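Local coordinates for protein sortase (PDB 2XWG) that probably links pilin subunits covalently during fimbrial assembly, as a calcium-binding class C sortase whose soluble extracytoplasmic part is seen here, at residues Y65-L69 with F133-V139; S71-D76 with T196-R200; L75-L79 with L148-T152; A103-S109 with D170-S176; R205-I211 with L223-R229. All blocks are in the same frame, centred on the assembly; numbering follows the deposited sequence.

Contact 1. Residues Y65-L69 with F133-V139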
# COMPACT_ATOMS: atom_id res chain seq x y z
N TYR A 65 9.64 3.21 12.68
CA TYR A 65 8.90 1.96 12.40
C TYR A 65 9.46 1.19 11.19
O TYR A 65 9.77 -0.00 11.28
CB TYR A 65 7.40 2.21 12.19
CG TYR A 65 6.59 0.93 11.96
CD1 TYR A 65 6.49 0.36 10.70
CD2 TYR A 65 5.93 0.30 13.02
CE1 TYR A 65 5.75 -0.82 10.50
CE2 TYR A 65 5.20 -0.86 12.82
CZ TYR A 65 5.11 -1.42 11.57
OH TYR A 65 4.39 -2.58 11.40
N ASN A 66 9.55 1.87 10.05
CA ASN A 66 10.08 1.25 8.85
C ASN A 66 11.46 0.63 9.08
O ASN A 66 11.75 -0.47 8.62
CB ASN A 66 10.12 2.25 7.70
CG ASN A 66 8.75 2.67 7.26
OD1 ASN A 66 7.80 1.92 7.41
ND2 ASN A 66 8.63 3.86 6.71
N ASN A 67 12.30 1.36 9.81
CA ASN A 67 13.67 0.94 10.04
C ASN A 67 13.84 -0.20 11.06
O ASN A 67 14.81 -0.97 10.99
CB ASN A 67 14.52 2.17 10.40
CG ASN A 67 14.71 3.09 9.21
OD1 ASN A 67 14.77 2.64 8.06
ND2 ASN A 67 14.79 4.40 9.46
N ASN A 68 12.91 -0.31 12.00
CA ASN A 68 12.89 -1.47 12.89
C ASN A 68 12.05 -2.62 12.33
O ASN A 68 11.98 -3.70 12.92
CB ASN A 68 12.40 -1.09 14.30
CG ASN A 68 13.49 -0.39 15.13
OD1 ASN A 68 13.30 0.74 15.58
ND2 ASN A 68 14.62 -1.08 15.34
N LEU A 69 11.41 -2.39 11.18
CA LEU A 69 10.56 -3.40 10.57
C LEU A 69 11.38 -4.62 10.18
O LEU A 69 12.39 -4.51 9.47
CB LEU A 69 9.81 -2.84 9.35
CG LEU A 69 8.61 -3.63 8.84
CD1 LEU A 69 7.52 -3.74 9.91
CD2 LEU A 69 8.05 -3.00 7.59
N PHE A 133 -0.29 -4.67 6.52
CA PHE A 133 0.45 -4.85 7.76
C PHE A 133 1.57 -5.85 7.53
O PHE A 133 1.35 -6.95 7.03
CB PHE A 133 -0.48 -5.33 8.88
CG PHE A 133 0.23 -5.69 10.17
CD1 PHE A 133 0.84 -4.70 10.94
CD2 PHE A 133 0.25 -7.00 10.63
CE1 PHE A 133 1.48 -5.02 12.13
CE2 PHE A 133 0.88 -7.33 11.81
CZ PHE A 133 1.50 -6.33 12.57
N GLY A 134 2.78 -5.43 7.86
CA GLY A 134 3.95 -6.24 7.57
C GLY A 134 4.84 -5.51 6.61
O GLY A 134 6.03 -5.81 6.55
N THR A 135 4.29 -4.56 5.85
CA THR A 135 5.10 -3.80 4.90
C THR A 135 5.36 -2.39 5.43
O THR A 135 4.79 -1.99 6.44
CB THR A 135 4.44 -3.74 3.50
OG1 THR A 135 3.25 -2.95 3.56
CG2 THR A 135 4.07 -5.13 3.05
N SER A 136 6.25 -1.65 4.76
CA SER A 136 6.63 -0.33 5.20
C SER A 136 5.44 0.63 5.15
O SER A 136 4.65 0.61 4.22
CB SER A 136 7.74 0.21 4.30
OG SER A 136 8.78 -0.74 4.12
N LEU A 137 5.33 1.48 6.16
CA LEU A 137 4.34 2.55 6.14
C LEU A 137 4.60 3.46 4.95
O LEU A 137 5.74 3.64 4.55
CB LEU A 137 4.44 3.35 7.45
CG LEU A 137 4.21 2.54 8.72
CD1 LEU A 137 4.38 3.40 9.95
CD2 LEU A 137 2.84 1.89 8.71
N PRO A 138 3.54 4.04 4.36
CA PRO A 138 3.73 4.87 3.16
C PRO A 138 4.27 6.28 3.44
O PRO A 138 3.54 7.27 3.23
CB PRO A 138 2.32 4.96 2.58
CG PRO A 138 1.42 4.84 3.75
CD PRO A 138 2.12 3.92 4.73
N VAL A 139 5.51 6.37 3.90
CA VAL A 139 6.16 7.66 4.13
C VAL A 139 7.44 7.71 3.32
O VAL A 139 8.28 8.59 3.50
CB VAL A 139 6.49 7.90 5.62
CG1 VAL A 139 5.25 8.34 6.42
CG2 VAL A 139 7.12 6.65 6.23
O HOH W 1 3.40 -2.84 8.71
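Y65 shows how one side chain can serve a contact twice, with a greasy ring and a polar tip. Its CG stands anti to the backbone N (chi1 -177°), which sends the ring out from the helix to cross the L137 side chain at about a right angle, CD1 lying 3.7 Å from L137 CG. The carbonyl oxygen of T135 sits near the ring plane at its edge. Beyond it, Y65 OH is 2.9 Å from a water that accepts from G134 N and donates to T135 O, so the phenol is tied to two backbone groups of the loop through one molecule. F133 CE1 packs 3.9 Å from the same OH. One residue on, N66 makes the direct bond: its OD1 accepts from L137 N at 2.8 Å, through a bent path (136° at the hydrogen) with the donor tilted 18° off the amide carbonyl plane. The ND2 branch is left close against V139 CG2. Further along the chain, L69 brings CD2 to 3.5 Å from T135 C, a methyl lying against the loop backbone. Opposite N66 the loop folds tightly, V139 N bonding to L137 O across an inverse gamma turn centred on P138. Such packing of an N-terminal helix on the loop between two barrel strands suits the sortase fold; the same helix carries E58, a calcium ligand.

Contact 2. Residues S71-D76 with T196-R200; sequences SAPILD and TDSLR
I74 lays its side chain against the short 3-10 turn at 197-199, CD1 ending 3.4 Å from L199 CB. The path is unusual: chi1 of 10° is nearly eclipsed, while the chain is fully extended at chi2, and the terminal methyl thereby passes T196, whose CG2 lies 3.7 Å from I74 CG1, before meeting the leucine. T196 also departs from a standard rotamer. Its OG1 approaches I74 O as a donor, but that oxygen is crowded in the model and the bond is doubtful. R200 offers a cleaner example of shape serving a bond. The chain runs extended through chi2 and then turns at chi3 (58°), which swings the guanidinium alongside the loop backbone. NH1 donates to A72 O at 2.9 Å; the oxygen lies in the guanidinium plane, although the N-H points at it only loosely (131°) and approaches from well outside the carbonyl plane. NH2 rests 3.7 Å from S71 CB. The apolar contact of I74 is thus flanked by the R200 bond at the exposed S71-A72 end. Towards its other end, the loop 71-76 runs into the probable lid over the active-site groove, which begins at D76 and is a hallmark of class C sortases.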
# COMPACT_ATOMS: atom_id res chain seq x y z
N SER A 71 11.87 -8.21 8.32
CA SER A 71 11.48 -9.11 7.24
C SER A 71 10.81 -10.38 7.77
O SER A 71 11.20 -10.92 8.81
CB SER A 71 12.70 -9.46 6.38
OG SER A 71 13.83 -9.72 7.18
N ALA A 72 9.80 -10.86 7.05
CA ALA A 72 8.98 -11.97 7.52
C ALA A 72 8.15 -12.55 6.37
O ALA A 72 8.29 -12.13 5.22
CB ALA A 72 8.07 -11.50 8.67
N PRO A 73 7.29 -13.53 6.68
CA PRO A 73 6.39 -13.98 5.62
C PRO A 73 5.27 -12.96 5.47
O PRO A 73 4.63 -12.63 6.48
CB PRO A 73 5.82 -15.30 6.16
CG PRO A 73 6.58 -15.61 7.42
CD PRO A 73 7.07 -14.29 7.92
N ILE A 74 5.04 -12.46 4.26
CA ILE A 74 3.84 -11.68 3.98
C ILE A 74 2.83 -12.52 3.21
O ILE A 74 3.06 -12.90 2.08
CB ILE A 74 4.13 -10.39 3.20
CG1 ILE A 74 5.56 -10.37 2.69
CG2 ILE A 74 3.85 -9.18 4.08
CD1 ILE A 74 5.91 -9.10 1.95
N LEU A 75 1.70 -12.79 3.86
CA LEU A 75 0.61 -13.57 3.28
C LEU A 75 -0.27 -12.71 2.35
O LEU A 75 -0.30 -11.49 2.49
CB LEU A 75 -0.24 -14.18 4.41
CG LEU A 75 0.33 -15.32 5.27
CD1 LEU A 75 -0.16 -16.70 4.81
CD2 LEU A 75 1.87 -15.31 5.35
N ASP A 76 -0.97 -13.34 1.40
CA ASP A 76 -1.91 -12.62 0.53
C ASP A 76 -2.88 -11.72 1.33
O ASP A 76 -3.39 -12.12 2.38
CB ASP A 76 -2.69 -13.61 -0.33
CG ASP A 76 -3.64 -12.93 -1.32
OD1 ASP A 76 -3.19 -12.24 -2.27
OD2 ASP A 76 -4.86 -13.13 -1.16
N THR A 196 4.50 -14.43 -3.05
CA THR A 196 4.60 -13.19 -2.29
C THR A 196 5.99 -12.54 -2.25
O THR A 196 6.13 -11.38 -1.86
CB THR A 196 4.13 -13.46 -0.87
OG1 THR A 196 2.85 -12.84 -0.69
CG2 THR A 196 5.14 -12.98 0.16
N ASP A 197 7.03 -13.28 -2.65
CA ASP A 197 8.41 -12.81 -2.56
C ASP A 197 8.66 -11.37 -3.02
O ASP A 197 9.58 -10.72 -2.52
CB ASP A 197 9.36 -13.73 -3.34
CG ASP A 197 9.55 -15.07 -2.67
OD1 ASP A 197 9.19 -15.19 -1.48
OD2 ASP A 197 10.07 -16.00 -3.34
N SER A 198 7.86 -10.88 -3.97
CA SER A 198 8.15 -9.59 -4.59
C SER A 198 7.56 -8.39 -3.86
O SER A 198 7.63 -7.26 -4.35
CB SER A 198 7.76 -9.57 -6.07
OG SER A 198 6.36 -9.65 -6.23
N LEU A 199 7.00 -8.65 -2.68
CA LEU A 199 6.45 -7.61 -1.81
C LEU A 199 7.43 -7.27 -0.67
O LEU A 199 7.15 -6.42 0.18
CB LEU A 199 5.10 -8.06 -1.23
CG LEU A 199 4.00 -8.49 -2.20
CD1 LEU A 199 2.77 -8.94 -1.44
CD2 LEU A 199 3.65 -7.38 -3.21
N ARG A 200 8.57 -7.95 -0.65
CA ARG A 200 9.56 -7.81 0.41
C ARG A 200 10.39 -6.54 0.22
O ARG A 200 10.50 -6.04 -0.90
CB ARG A 200 10.47 -9.04 0.40
CG ARG A 200 9.70 -10.36 0.49
CD ARG A 200 10.60 -11.58 0.32
NE ARG A 200 11.66 -11.59 1.31
CZ ARG A 200 11.46 -11.79 2.61
NH1 ARG A 200 10.23 -12.01 3.08
NH2 ARG A 200 12.50 -11.77 3.45

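Contact 3. Residues L75-L79 with L148-T152. With CA (calcium ion), chain F.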
# COMPACT_ATOMS: atom_id res chain seq x y z
N LEU A 75 1.70 -12.79 3.86
CA LEU A 75 0.61 -13.57 3.28
C LEU A 75 -0.27 -12.71 2.35
O LEU A 75 -0.30 -11.49 2.49
CB LEU A 75 -0.24 -14.18 4.41
CG LEU A 75 0.33 -15.32 5.27
CD1 LEU A 75 -0.16 -16.70 4.81
CD2 LEU A 75 1.87 -15.31 5.35
N ASP A 76 -0.97 -13.34 1.40
CA ASP A 76 -1.91 -12.62 0.53
C ASP A 76 -2.88 -11.72 1.33
O ASP A 76 -3.39 -12.12 2.38
CB ASP A 76 -2.69 -13.61 -0.33
CG ASP A 76 -3.64 -12.93 -1.32
OD1 ASP A 76 -3.19 -12.24 -2.27
OD2 ASP A 76 -4.86 -13.13 -1.16
N PRO A 77 -3.13 -10.50 0.83
CA PRO A 77 -4.06 -9.59 1.51
C PRO A 77 -5.46 -10.16 1.69
O PRO A 77 -6.15 -9.78 2.63
CB PRO A 77 -4.08 -8.36 0.59
CG PRO A 77 -2.76 -8.39 -0.11
CD PRO A 77 -2.49 -9.86 -0.34
N TRP A 78 -5.87 -11.07 0.80
CA TRP A 78 -7.24 -11.60 0.82
C TRP A 78 -7.39 -12.95 1.49
O TRP A 78 -8.48 -13.51 1.54
CB TRP A 78 -7.80 -11.66 -0.61
CG TRP A 78 -8.00 -10.30 -1.21
CD1 TRP A 78 -9.17 -9.58 -1.24
CD2 TRP A 78 -7.01 -9.48 -1.85
NE1 TRP A 78 -8.96 -8.37 -1.87
CE2 TRP A 78 -7.65 -8.29 -2.25
CE3 TRP A 78 -5.66 -9.65 -2.13
CZ2 TRP A 78 -6.98 -7.27 -2.91
CZ3 TRP A 78 -4.99 -8.63 -2.79
CH2 TRP A 78 -5.65 -7.46 -3.18
N LEU A 79 -6.30 -13.49 2.00
CA LEU A 79 -6.37 -14.73 2.76
C LEU A 79 -7.29 -14.50 3.94
O LEU A 79 -8.39 -15.07 4.04
CB LEU A 79 -4.98 -15.10 3.30
CG LEU A 79 -4.96 -16.47 3.97
CD1 LEU A 79 -5.01 -17.54 2.88
CD2 LEU A 79 -3.74 -16.66 4.86
N LEU A 148 0.19 -1.34 -1.03
CA LEU A 148 -1.16 -0.77 -0.90
C LEU A 148 -2.15 -1.64 -1.67
O LEU A 148 -1.95 -1.92 -2.85
CB LEU A 148 -1.21 0.66 -1.43
CG LEU A 148 -0.18 1.61 -0.84
CD1 LEU A 148 -0.45 2.96 -1.33
CD2 LEU A 148 -0.26 1.58 0.67
N THR A 149 -3.24 -2.02 -0.98
CA THR A 149 -4.18 -3.04 -1.42
C THR A 149 -5.55 -2.47 -1.78
O THR A 149 -6.06 -1.62 -1.04
CB THR A 149 -4.43 -4.01 -0.27
OG1 THR A 149 -3.17 -4.35 0.33
CG2 THR A 149 -5.06 -5.26 -0.78
N GLY A 150 -6.15 -2.94 -2.87
CA GLY A 150 -7.44 -2.45 -3.31
C GLY A 150 -8.21 -3.46 -4.14
O GLY A 150 -7.64 -4.13 -4.98
N HIS A 151 -9.51 -3.56 -3.91
CA HIS A 151 -10.38 -4.50 -4.61
C HIS A 151 -10.38 -4.25 -6.10
O HIS A 151 -10.10 -3.15 -6.56
CB HIS A 151 -11.82 -4.35 -4.13
CG HIS A 151 -12.13 -5.08 -2.86
ND1 HIS A 151 -11.66 -6.34 -2.58
CD2 HIS A 151 -12.89 -4.72 -1.79
CE1 HIS A 151 -12.10 -6.73 -1.40
NE2 HIS A 151 -12.85 -5.76 -0.90
N THR A 152 -10.67 -5.31 -6.85
CA THR A 152 -11.21 -5.22 -8.19
C THR A 152 -12.53 -5.97 -8.12
O THR A 152 -12.59 -7.05 -7.51
CB THR A 152 -10.32 -5.94 -9.21
OG1 THR A 152 -9.17 -5.14 -9.51
CG2 THR A 152 -11.07 -6.15 -10.48
CA CA F . -6.35 -9.25 5.10
O HOH W 2 -4.41 -11.31 5.06
O HOH W 3 -6.32 -9.16 7.94
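The Asp-Pro-Trp sequence of the class C sortase lid meets strand 144-149 and the predicted active-site residue H151 just after it, P77 and W78 closing on T149. The single methyl T149 CG2 serves both lid residues, because chi1 of -45° puts OG1 beside the backbone N and leaves CG2 anti to it: W78 CH2 lies 3.3 Å away and P77 CB 3.5 Å. P77 CB also covers one face of the indole, towards its rim, so proline and tryptophan form one compact block. The five-membered ring of W78 meets the H151 ring rim to rim, centroids 5.4 Å apart and planes at 43°; W78 NE1 and H151 ND1 are separated by 3.5 Å. G150 O lies at the indole edge. An Asx turn shapes the block: D76 OD2 accepts from W78 N at 3.0 Å, met from above the carboxylate plane, while D76 OD1 pairs with R222. P77 O is then presented to a calcium ion at 2.5 Å, its sphere including two waters, one of them also donating to D76 O, and E80 O and T120 OG1. The metal therefore ties the lid to the domain body. W78 touches C213, the predicted nucleophile, on strand 206-214, and L125 of helix 122-127 packs against W78, T149 and H151; strand 144-149 itself runs between strands 129-131 and 206-214.

Contact 4. Residues A103-S109 with D170-S176; sequences ARIVIPS and DVFYVSS
V106 and Y173 lie side by side on an antiparallel ladder that joins the first and last strands of the sheet, closing the beta barrel of the sortase fold. Reciprocal backbone bonds link R104 with S175 and V106 with Y173; the latter are near-straight, V106 N to Y173 O at 3.1 Å and 163°. On the face of V106 and Y173, the valine CG1 fills the angle beside Y173 CB (3.7 Å), and P108 CG lies at the ring edge. On the face of I105 and V174, F172 is the large bump. Its CG sits between backbone N and carbonyl carbon (chi1 59°), carrying the ring toward V208 and L210 of strand 206-214, which complete this hollow; I107 CG1 nestles at its CB, 3.8 Å away, and I105 CD1 at CD2. A103 CB meets S176 CB at 3.5 Å where strand 103-107 begins and 171-176 ends. At the other end one water fills the fork, accepting from S109 N (2.9 Å), lying 2.7 Å from S109 OG and donating to V171 O.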
# COMPACT_ATOMS: atom_id res chain seq x y z
N ALA A 103 -3.11 7.86 4.81
CA ALA A 103 -2.51 8.57 3.68
C ALA A 103 -3.50 8.62 2.52
O ALA A 103 -4.61 8.07 2.60
CB ALA A 103 -1.22 7.90 3.25
N ARG A 104 -3.10 9.27 1.43
CA ARG A 104 -3.95 9.37 0.25
C ARG A 104 -3.18 9.03 -1.00
O ARG A 104 -2.01 9.40 -1.11
CB ARG A 104 -4.46 10.79 0.08
CG ARG A 104 -5.46 11.17 1.07
CD ARG A 104 -6.45 12.08 0.43
NE ARG A 104 -7.78 11.70 0.88
CZ ARG A 104 -8.71 11.10 0.13
NH1 ARG A 104 -8.49 10.82 -1.17
NH2 ARG A 104 -9.88 10.81 0.69
N ILE A 105 -3.84 8.39 -1.97
CA ILE A 105 -3.18 8.07 -3.22
C ILE A 105 -3.97 8.58 -4.39
O ILE A 105 -5.18 8.49 -4.40
CB ILE A 105 -3.02 6.57 -3.41
CG1 ILE A 105 -2.31 6.27 -4.74
CG2 ILE A 105 -4.37 5.87 -3.36
CD1 ILE A 105 -1.81 4.88 -4.80
N VAL A 106 -3.27 9.13 -5.38
CA VAL A 106 -3.91 9.61 -6.58
C VAL A 106 -3.13 9.05 -7.76
O VAL A 106 -1.90 9.20 -7.82
CB VAL A 106 -3.98 11.15 -6.66
CG1 VAL A 106 -2.62 11.73 -6.51
CG2 VAL A 106 -4.56 11.60 -8.00
N ILE A 107 -3.83 8.36 -8.65
CA ILE A 107 -3.24 7.77 -9.85
C ILE A 107 -4.00 8.43 -10.97
O ILE A 107 -5.03 7.94 -11.39
CB ILE A 107 -3.49 6.28 -9.88
CG1 ILE A 107 -3.11 5.69 -8.54
CG2 ILE A 107 -2.67 5.59 -11.01
CD1 ILE A 107 -3.78 4.40 -8.24
N PRO A 108 -3.52 9.60 -11.40
CA PRO A 108 -4.34 10.49 -12.20
C PRO A 108 -4.84 9.79 -13.42
O PRO A 108 -6.02 9.91 -13.74
CB PRO A 108 -3.38 11.59 -12.62
CG PRO A 108 -2.27 11.50 -11.68
CD PRO A 108 -2.16 10.12 -11.18
N SER A 109 -3.96 9.05 -14.11
CA SER A 109 -4.29 8.55 -15.45
C SER A 109 -5.33 7.47 -15.45
O SER A 109 -5.77 7.06 -16.52
CB SER A 109 -3.05 8.04 -16.18
OG SER A 109 -2.59 6.82 -15.61
N ASP A 170 4.05 5.28 -16.07
CA ASP A 170 2.89 5.90 -15.45
C ASP A 170 3.24 6.32 -14.02
O ASP A 170 4.10 5.74 -13.35
CB ASP A 170 1.64 5.00 -15.49
CG ASP A 170 0.84 5.16 -16.78
OD1 ASP A 170 0.96 6.24 -17.41
OD2 ASP A 170 0.11 4.22 -17.17
N VAL A 171 2.56 7.36 -13.56
CA VAL A 171 2.95 8.03 -12.34
C VAL A 171 1.83 7.94 -11.32
O VAL A 171 0.66 7.96 -11.70
CB VAL A 171 3.25 9.48 -12.70
CG1 VAL A 171 2.60 10.42 -11.73
CG2 VAL A 171 4.75 9.69 -12.78
N PHE A 172 2.18 7.77 -10.05
CA PHE A 172 1.25 8.00 -8.93
C PHE A 172 1.89 8.74 -7.78
O PHE A 172 3.12 8.79 -7.67
CB PHE A 172 0.56 6.72 -8.43
CG PHE A 172 1.49 5.65 -7.94
CD1 PHE A 172 1.96 4.66 -8.81
CD2 PHE A 172 1.84 5.58 -6.62
CE1 PHE A 172 2.79 3.65 -8.37
CE2 PHE A 172 2.67 4.58 -6.15
CZ PHE A 172 3.15 3.61 -7.04
N TYR A 173 1.05 9.30 -6.91
CA TYR A 173 1.51 10.13 -5.80
C TYR A 173 0.90 9.66 -4.52
O TYR A 173 -0.30 9.44 -4.46
CB TYR A 173 1.07 11.55 -5.99
CG TYR A 173 1.54 12.18 -7.27
CD1 TYR A 173 2.74 12.85 -7.33
CD2 TYR A 173 0.77 12.11 -8.42
CE1 TYR A 173 3.17 13.45 -8.49
CE2 TYR A 173 1.18 12.72 -9.59
CZ TYR A 173 2.39 13.39 -9.62
OH TYR A 173 2.82 13.98 -10.78
N VAL A 174 1.70 9.54 -3.48
CA VAL A 174 1.21 9.15 -2.17
C VAL A 174 1.45 10.30 -1.16
O VAL A 174 2.60 10.54 -0.78
CB VAL A 174 1.91 7.87 -1.70
CG1 VAL A 174 1.39 7.44 -0.33
CG2 VAL A 174 1.70 6.77 -2.73
N SER A 175 0.40 11.01 -0.77
CA SER A 175 0.50 12.08 0.24
C SER A 175 0.20 11.63 1.67
O SER A 175 -0.79 10.96 1.92
CB SER A 175 -0.41 13.25 -0.12
OG SER A 175 0.03 13.82 -1.34
N SER A 176 1.07 12.01 2.61
CA SER A 176 0.83 11.76 4.03
C SER A 176 1.74 12.64 4.86
O SER A 176 2.82 13.01 4.41
CB SER A 176 1.11 10.30 4.39
OG SER A 176 2.50 10.04 4.29
O HOH W 4 -1.36 12.30 -2.81
O HOH W 5 -1.31 8.06 -13.59

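Contact 5. Residues R205-I211 with L223-R229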
# COMPACT_ATOMS: atom_id res chain seq x y z
N ARG A 205 16.31 0.87 -1.80
CA ARG A 205 15.27 1.28 -2.75
C ARG A 205 14.01 1.76 -2.02
O ARG A 205 13.66 1.26 -0.94
CB ARG A 205 14.94 0.16 -3.73
CG ARG A 205 15.96 -0.02 -4.86
CD ARG A 205 15.58 -1.20 -5.77
NE ARG A 205 14.75 -0.83 -6.93
CZ ARG A 205 14.02 -1.70 -7.65
NH1 ARG A 205 13.99 -2.98 -7.32
NH2 ARG A 205 13.31 -1.28 -8.69
N ASP A 206 13.35 2.74 -2.63
CA ASP A 206 12.10 3.32 -2.14
C ASP A 206 10.99 2.86 -3.10
O ASP A 206 10.82 3.44 -4.18
CB ASP A 206 12.24 4.85 -2.14
CG ASP A 206 11.04 5.58 -1.51
OD1 ASP A 206 9.92 5.00 -1.48
OD2 ASP A 206 11.21 6.75 -1.07
N LEU A 207 10.25 1.82 -2.73
CA LEU A 207 9.24 1.29 -3.64
C LEU A 207 7.84 1.29 -3.04
O LEU A 207 7.68 1.07 -1.85
CB LEU A 207 9.57 -0.16 -3.98
CG LEU A 207 10.96 -0.58 -4.41
CD1 LEU A 207 11.00 -2.09 -4.50
CD2 LEU A 207 11.25 0.05 -5.75
N VAL A 208 6.83 1.47 -3.88
CA VAL A 208 5.45 1.18 -3.47
C VAL A 208 4.77 0.25 -4.47
O VAL A 208 4.80 0.50 -5.67
CB VAL A 208 4.59 2.44 -3.40
CG1 VAL A 208 3.14 2.04 -3.29
CG2 VAL A 208 5.00 3.28 -2.21
N THR A 209 4.14 -0.81 -3.98
CA THR A 209 3.37 -1.69 -4.85
C THR A 209 1.86 -1.58 -4.61
O THR A 209 1.38 -1.73 -3.48
CB THR A 209 3.77 -3.16 -4.66
OG1 THR A 209 5.17 -3.29 -4.92
CG2 THR A 209 3.00 -4.05 -5.62
N LEU A 210 1.12 -1.32 -5.69
CA LEU A 210 -0.32 -1.39 -5.70
C LEU A 210 -0.77 -2.81 -6.06
O LEU A 210 -0.47 -3.30 -7.15
CB LEU A 210 -0.86 -0.41 -6.73
CG LEU A 210 -0.21 0.98 -6.67
CD1 LEU A 210 -0.75 1.88 -7.75
CD2 LEU A 210 -0.43 1.64 -5.31
N ILE A 211 -1.48 -3.49 -5.17
CA ILE A 211 -1.90 -4.83 -5.52
C ILE A 211 -3.41 -4.98 -5.57
O ILE A 211 -4.10 -4.49 -4.70
CB ILE A 211 -1.33 -5.85 -4.54
CG1 ILE A 211 -1.77 -7.27 -4.92
CG2 ILE A 211 -1.78 -5.53 -3.14
CD1 ILE A 211 -1.08 -8.35 -4.10
N LEU A 223 -2.65 -8.77 -9.44
CA LEU A 223 -1.90 -7.86 -10.29
C LEU A 223 -1.06 -6.92 -9.42
O LEU A 223 -1.58 -6.27 -8.52
CB LEU A 223 -2.85 -7.10 -11.20
CG LEU A 223 -2.26 -5.84 -11.82
CD1 LEU A 223 -1.32 -6.25 -12.92
CD2 LEU A 223 -3.37 -4.95 -12.38
N LEU A 224 0.25 -6.87 -9.66
CA LEU A 224 1.18 -6.09 -8.84
C LEU A 224 1.79 -5.03 -9.70
O LEU A 224 2.56 -5.34 -10.59
CB LEU A 224 2.33 -6.93 -8.28
CG LEU A 224 2.14 -8.24 -7.50
CD1 LEU A 224 3.21 -8.37 -6.44
CD2 LEU A 224 0.80 -8.38 -6.85
N VAL A 225 1.47 -3.77 -9.41
CA VAL A 225 2.08 -2.65 -10.08
C VAL A 225 3.04 -2.01 -9.09
O VAL A 225 2.63 -1.58 -8.01
CB VAL A 225 1.01 -1.63 -10.51
CG1 VAL A 225 1.65 -0.27 -10.85
CG2 VAL A 225 0.19 -2.16 -11.67
N THR A 226 4.32 -1.97 -9.44
CA THR A 226 5.32 -1.44 -8.53
C THR A 226 5.80 -0.11 -9.07
O THR A 226 6.07 0.02 -10.26
CB THR A 226 6.53 -2.40 -8.39
OG1 THR A 226 6.09 -3.69 -7.94
CG2 THR A 226 7.56 -1.83 -7.42
N GLY A 227 5.89 0.89 -8.20
CA GLY A 227 6.44 2.18 -8.59
C GLY A 227 7.69 2.45 -7.78
O GLY A 227 7.83 1.94 -6.66
N GLU A 228 8.61 3.24 -8.33
CA GLU A 228 9.82 3.60 -7.61
C GLU A 228 9.87 5.11 -7.38
O GLU A 228 9.51 5.89 -8.26
CB GLU A 228 11.07 3.13 -8.33
CG GLU A 228 12.34 3.25 -7.48
CD GLU A 228 13.41 2.22 -7.87
OE1 GLU A 228 13.23 1.53 -8.91
OE2 GLU A 228 14.41 2.10 -7.14
N ARG A 229 10.31 5.51 -6.19
CA ARG A 229 10.36 6.91 -5.83
C ARG A 229 11.10 7.70 -6.90
O ARG A 229 12.16 7.31 -7.35
CB ARG A 229 11.05 7.06 -4.47
CG ARG A 229 11.13 8.50 -3.94
CD ARG A 229 9.75 9.02 -3.54
NE ARG A 229 9.80 10.34 -2.92
CZ ARG A 229 10.03 10.52 -1.62
NH1 ARG A 229 10.23 9.46 -0.85
NH2 ARG A 229 10.06 11.74 -1.09
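R205 and E228 meet as flat groups turned 55° from each other. The guanidinium takes the carboxylate side-on, NE to OE2 at 3.0 Å and NH2 to OE1 at 2.8 Å; both oxygens lie near the guanidinium plane, yet both are met from above the carboxylate plane. L207 CD2 covers one guanidinium face, offset to its rim. R205 is poorly ordered, which leaves this salt bridge less firmly placed than that of D206. There the D206 carboxylate and R229 guanidinium planes stand almost perpendicular (87°); R229 bends at chi2 (69°), which brings NH1 back to the syn side of OD2 at 2.9 Å, while its CB packs on D206 CG at 3.3 Å. Backbone bonds such as G227 N to V208 O (2.8 Å) stitch the hairpin. T209 OG1 and T226 OG1 share a bond of 3.2 Å whose donor could be either; T209 OG1 is also hydrogen-bonded to H145 NE2. Farther along, I211 CD1 presses on L224 CD2 at 3.3 Å. The buried D206 carboxylate has further donors, G141 N on OD2 and Y183 OH on OD1, which with R229 would probably stabilise its negative charge. The hairpin is thus graded, ionic at the R205 end and apolar towards the predicted active-site C213.

In the fold
From the end part of the N-terminal helix onward, the chain opens three long loops in quick succession. Contact 1 closes first, when 133-139 returns to the helix; contact 3 follows, as strand 144-149 comes back to the lid, and crosses contact 1. Contact 2 also crosses contact 1; it shares L75 and D76 with contact 3 but closes last of the three, so contact 4, which seals the barrel between 103-109 and 170-176, lies wholly within its span while crossing contacts 1 and 3. The hairpin of contact 5 comes after all of them. It touches contacts 2, 3 and 4: L199 packs on L224, strand 144-149 bonds to it at L148, and L210 meets I105. P138 O bonding to S176 joins contact 1 to contact 4.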